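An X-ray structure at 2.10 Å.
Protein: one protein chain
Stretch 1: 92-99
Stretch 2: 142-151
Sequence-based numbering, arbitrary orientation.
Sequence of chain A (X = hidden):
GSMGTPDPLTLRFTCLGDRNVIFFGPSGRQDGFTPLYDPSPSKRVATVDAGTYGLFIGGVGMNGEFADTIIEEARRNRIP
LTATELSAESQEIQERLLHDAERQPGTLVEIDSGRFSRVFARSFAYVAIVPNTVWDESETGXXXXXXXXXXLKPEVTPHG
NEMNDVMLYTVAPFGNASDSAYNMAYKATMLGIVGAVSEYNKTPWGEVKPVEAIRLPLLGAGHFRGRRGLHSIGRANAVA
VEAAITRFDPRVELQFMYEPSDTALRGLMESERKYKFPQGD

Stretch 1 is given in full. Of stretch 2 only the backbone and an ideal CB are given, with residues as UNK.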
# COMPACT_ATOMS: atom_id res chain seq x y z
N GLU A 92 -9.75 -5.70 13.71
CA GLU A 92 -9.22 -6.32 14.92
C GLU A 92 -7.76 -6.74 14.76
O GLU A 92 -6.92 -6.42 15.60
CB GLU A 92 -10.06 -7.54 15.30
CG GLU A 92 -11.38 -7.20 15.97
CD GLU A 92 -12.23 -8.43 16.24
OE1 GLU A 92 -12.06 -9.44 15.52
OE2 GLU A 92 -13.07 -8.38 17.17
N ILE A 93 -7.47 -7.46 13.68
CA ILE A 93 -6.12 -7.95 13.43
C ILE A 93 -5.11 -6.82 13.30
O ILE A 93 -4.02 -6.88 13.86
CB ILE A 93 -6.07 -8.82 12.16
CG1 ILE A 93 -6.82 -10.14 12.39
CG2 ILE A 93 -4.63 -9.11 11.75
CD1 ILE A 93 -7.04 -10.97 11.14
N GLN A 94 -5.48 -5.78 12.55
CA GLN A 94 -4.55 -4.70 12.24
C GLN A 94 -4.37 -3.74 13.42
O GLN A 94 -3.31 -3.14 13.57
CB GLN A 94 -5.02 -3.96 10.99
CG GLN A 94 -4.92 -4.82 9.73
CD GLN A 94 -5.15 -4.06 8.43
OE1 GLN A 94 -4.65 -4.46 7.38
NE2 GLN A 94 -5.93 -2.99 8.49
N GLU A 95 -5.39 -3.60 14.26
CA GLU A 95 -5.24 -2.84 15.50
C GLU A 95 -4.22 -3.49 16.43
O GLU A 95 -3.34 -2.82 16.97
CB GLU A 95 -6.58 -2.70 16.23
CG GLU A 95 -7.48 -1.61 15.69
CD GLU A 95 -8.73 -1.43 16.54
OE1 GLU A 95 -8.60 -0.87 17.65
OE2 GLU A 95 -9.82 -1.84 16.11
N ARG A 96 -4.35 -4.81 16.60
CA ARG A 96 -3.44 -5.57 17.46
C ARG A 96 -2.01 -5.54 16.94
O ARG A 96 -1.06 -5.37 17.71
CB ARG A 96 -3.92 -7.01 17.58
CG ARG A 96 -5.25 -7.18 18.30
CD ARG A 96 -5.81 -8.58 18.11
NE ARG A 96 -7.17 -8.70 18.62
CZ ARG A 96 -8.00 -9.69 18.30
NH1 ARG A 96 -7.62 -10.65 17.47
NH2 ARG A 96 -9.22 -9.72 18.82
N LEU A 97 -1.85 -5.72 15.64
CA LEU A 97 -0.52 -5.76 15.03
C LEU A 97 0.20 -4.42 15.12
O LEU A 97 1.42 -4.37 15.30
CB LEU A 97 -0.62 -6.19 13.57
CG LEU A 97 -0.69 -7.69 13.29
CD1 LEU A 97 -0.90 -7.95 11.80
CD2 LEU A 97 0.56 -8.40 13.78
N LEU A 98 -0.54 -3.32 14.98
CA LEU A 98 0.05 -1.99 15.06
C LEU A 98 0.60 -1.73 16.46
O LEU A 98 1.66 -1.11 16.60
CB LEU A 98 -0.98 -0.92 14.69
CG LEU A 98 -0.48 0.53 14.82
CD1 LEU A 98 0.82 0.74 14.04
CD2 LEU A 98 -1.54 1.51 14.37
N HIS A 99 -0.11 -2.20 17.47
CA HIS A 99 0.35 -2.08 18.85
C HIS A 99 1.69 -2.78 19.02
O HIS A 99 2.61 -2.24 19.63
CB HIS A 99 -0.68 -2.66 19.83
CG HIS A 99 -1.78 -1.72 20.18
ND1 HIS A 99 -3.11 -2.08 20.19
CD2 HIS A 99 -1.75 -0.41 20.55
CE1 HIS A 99 -3.85 -1.05 20.54
NE2 HIS A 99 -3.05 -0.02 20.76
N UNK A 142 -4.94 9.56 12.73
CA UNK A 142 -4.27 8.61 13.62
C UNK A 142 -3.85 7.35 12.86
O UNK A 142 -4.44 7.01 11.84
CB UNK A 142 -5.19 8.24 14.79
N UNK A 143 -2.82 6.69 13.38
CA UNK A 143 -2.26 5.46 12.79
C UNK A 143 -1.60 5.70 11.44
O UNK A 143 -1.46 4.78 10.64
CB UNK A 143 -3.36 4.41 12.63
N UNK A 144 -1.20 6.94 11.18
CA UNK A 144 -0.50 7.27 9.95
C UNK A 144 0.87 6.61 9.93
O UNK A 144 1.57 6.57 10.94
CB UNK A 144 -0.37 8.79 9.80
N UNK A 145 1.26 6.08 8.77
CA UNK A 145 2.52 5.39 8.61
C UNK A 145 2.42 3.92 8.96
O UNK A 145 3.35 3.15 8.70
CB UNK A 145 3.59 6.06 9.47
N UNK A 146 1.30 3.52 9.54
CA UNK A 146 1.06 2.12 9.86
C UNK A 146 0.95 1.31 8.57
O UNK A 146 0.14 1.64 7.70
CB UNK A 146 -0.21 1.97 10.71
N UNK A 147 1.77 0.27 8.46
CA UNK A 147 1.80 -0.56 7.26
C UNK A 147 1.62 -2.03 7.62
O UNK A 147 2.31 -2.55 8.50
CB UNK A 147 3.11 -0.36 6.50
N UNK A 148 0.69 -2.68 6.93
CA UNK A 148 0.39 -4.08 7.16
C UNK A 148 0.60 -4.89 5.88
O UNK A 148 0.43 -4.37 4.78
CB UNK A 148 -1.04 -4.24 7.67
N UNK A 149 0.98 -6.15 6.05
CA UNK A 149 1.14 -7.07 4.93
C UNK A 149 0.42 -8.38 5.27
O UNK A 149 0.66 -8.96 6.32
CB UNK A 149 2.62 -7.32 4.63
N UNK A 150 -0.46 -8.82 4.37
CA UNK A 150 -1.27 -10.01 4.61
C UNK A 150 -1.08 -11.05 3.52
O UNK A 150 -1.16 -10.74 2.33
CB UNK A 150 -2.75 -9.63 4.71
N UNK A 151 -0.84 -12.29 3.93
CA UNK A 151 -0.95 -13.43 3.02
C UNK A 151 -2.39 -13.92 3.07
O UNK A 151 -2.86 -14.38 4.10
CB UNK A 151 0.03 -14.55 3.39

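Stretch 1 is a continuous helix that meets the strand 147-151 at 123° between N-to-C directions, with the axes 9.4 Å apart at their closest. Ile 93, Gln 94, Leu 97 and Leu 98 point toward stretch 2, so the test at each position is whether its CB looks back at them.

At position 142 no atom of the helix lies within 5.5 Å of the ideal CB, so almost any side chain would do; it is Lys 142.

Position 143 has phi/psi of 67/23, a left-handed conformation that favours glycine, asparagine or aspartate. Its ideal CB points toward the helix, 3.8 Å from Leu 98 CD2, leaving room for a small side chain. Asn 143 fits both criteria: its OD1 packs 3.3 Å from Leu 98 CD2, a contact without a hydrogen bond, while ND2 is bonded elsewhere in the structure.

Position 144 points away and is unconstrained by the helix; it is Val 144. Position 145 is decided by its backbone. At phi/psi 87/-11 in a type II turn from 143 to 146, a CB would jam against the preceding carbonyl O, and the residue is Gly 145.

At position 146 the ideal CB is already 3.7 Å from Leu 98 CD1, and the CA atoms of the pair are 6.7 Å apart. A small apolar residue suits this spacing. Ala 146 makes that methyl-to-methyl contact, and its N closes the turn on Asn 143 O at 3.2 Å.

Position 147 opens the strand pointing away, where a beta-branched residue would be comfortable; it is Thr 147.

Position 148 points toward the helix, its CA 7.1 Å from that of Gln 94. Beyond the CB lie Gln 94 CB and the flank of Leu 97 and Leu 98, a surface for a large apolar or aromatic side chain. Phe 148, with chi1 at -50° (m), covers it: Gln 94 CB sits over the ring face, 3.8 Å from the centroid and 15° off the normal, a CH-pi contact. At the ring edge, Leu 97 CB is 4.1 Å from Phe 148 CE2.

Position 149 turns away, so the helix does not choose among side chains; it is Leu 149.

Position 150 points toward the helix again, but its CB has no helix atom within 5.5 Å, so a longer side chain is needed. Gln 94 OE1 offers an acceptor, inviting a donor such as histidine, lysine or arginine. His 150 donates from NE2 to Gln 94 OE1 at 2.6 Å and 163°.

Position 151 is out of reach; it is Ile 151.

Stretch 2, residues 142-151: KNVGATFLHI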
# COMPACT_ATOMS: atom_id res chain seq x y z
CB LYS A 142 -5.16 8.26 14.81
CG LYS A 142 -6.05 7.04 14.63
CD LYS A 142 -6.92 6.80 15.86
CE LYS A 142 -7.87 5.63 15.66
NZ LYS A 142 -8.87 5.89 14.58
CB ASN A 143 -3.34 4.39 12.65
CG ASN A 143 -4.04 4.09 13.96
OD1 ASN A 143 -3.43 4.12 15.02
ND2 ASN A 143 -5.33 3.79 13.89
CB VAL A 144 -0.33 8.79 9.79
CG1 VAL A 144 0.56 9.12 8.59
CG2 VAL A 144 -1.69 9.46 9.64
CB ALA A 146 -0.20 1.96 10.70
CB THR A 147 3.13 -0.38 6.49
OG1 THR A 147 3.30 1.00 6.14
CG2 THR A 147 3.13 -1.23 5.23
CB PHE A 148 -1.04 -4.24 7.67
CG PHE A 148 -1.38 -3.35 8.82
CD1 PHE A 148 -1.91 -2.09 8.61
CD2 PHE A 148 -1.15 -3.76 10.13
CE1 PHE A 148 -2.21 -1.25 9.66
CE2 PHE A 148 -1.45 -2.93 11.19
CZ PHE A 148 -1.98 -1.68 10.96
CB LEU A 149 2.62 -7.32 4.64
CG LEU A 149 2.98 -8.02 3.32
CD1 LEU A 149 4.42 -7.70 2.94
CD2 LEU A 149 2.80 -9.53 3.42
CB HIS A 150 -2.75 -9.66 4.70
CG HIS A 150 -3.08 -8.62 5.73
ND1 HIS A 150 -3.16 -8.90 7.07
CD2 HIS A 150 -3.36 -7.30 5.60
CE1 HIS A 150 -3.47 -7.80 7.74
NE2 HIS A 150 -3.59 -6.82 6.87
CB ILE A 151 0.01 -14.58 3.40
CG1 ILE A 151 1.45 -14.06 3.48
CG2 ILE A 151 -0.11 -15.71 2.39
CD1 ILE A 151 2.46 -15.11 3.90
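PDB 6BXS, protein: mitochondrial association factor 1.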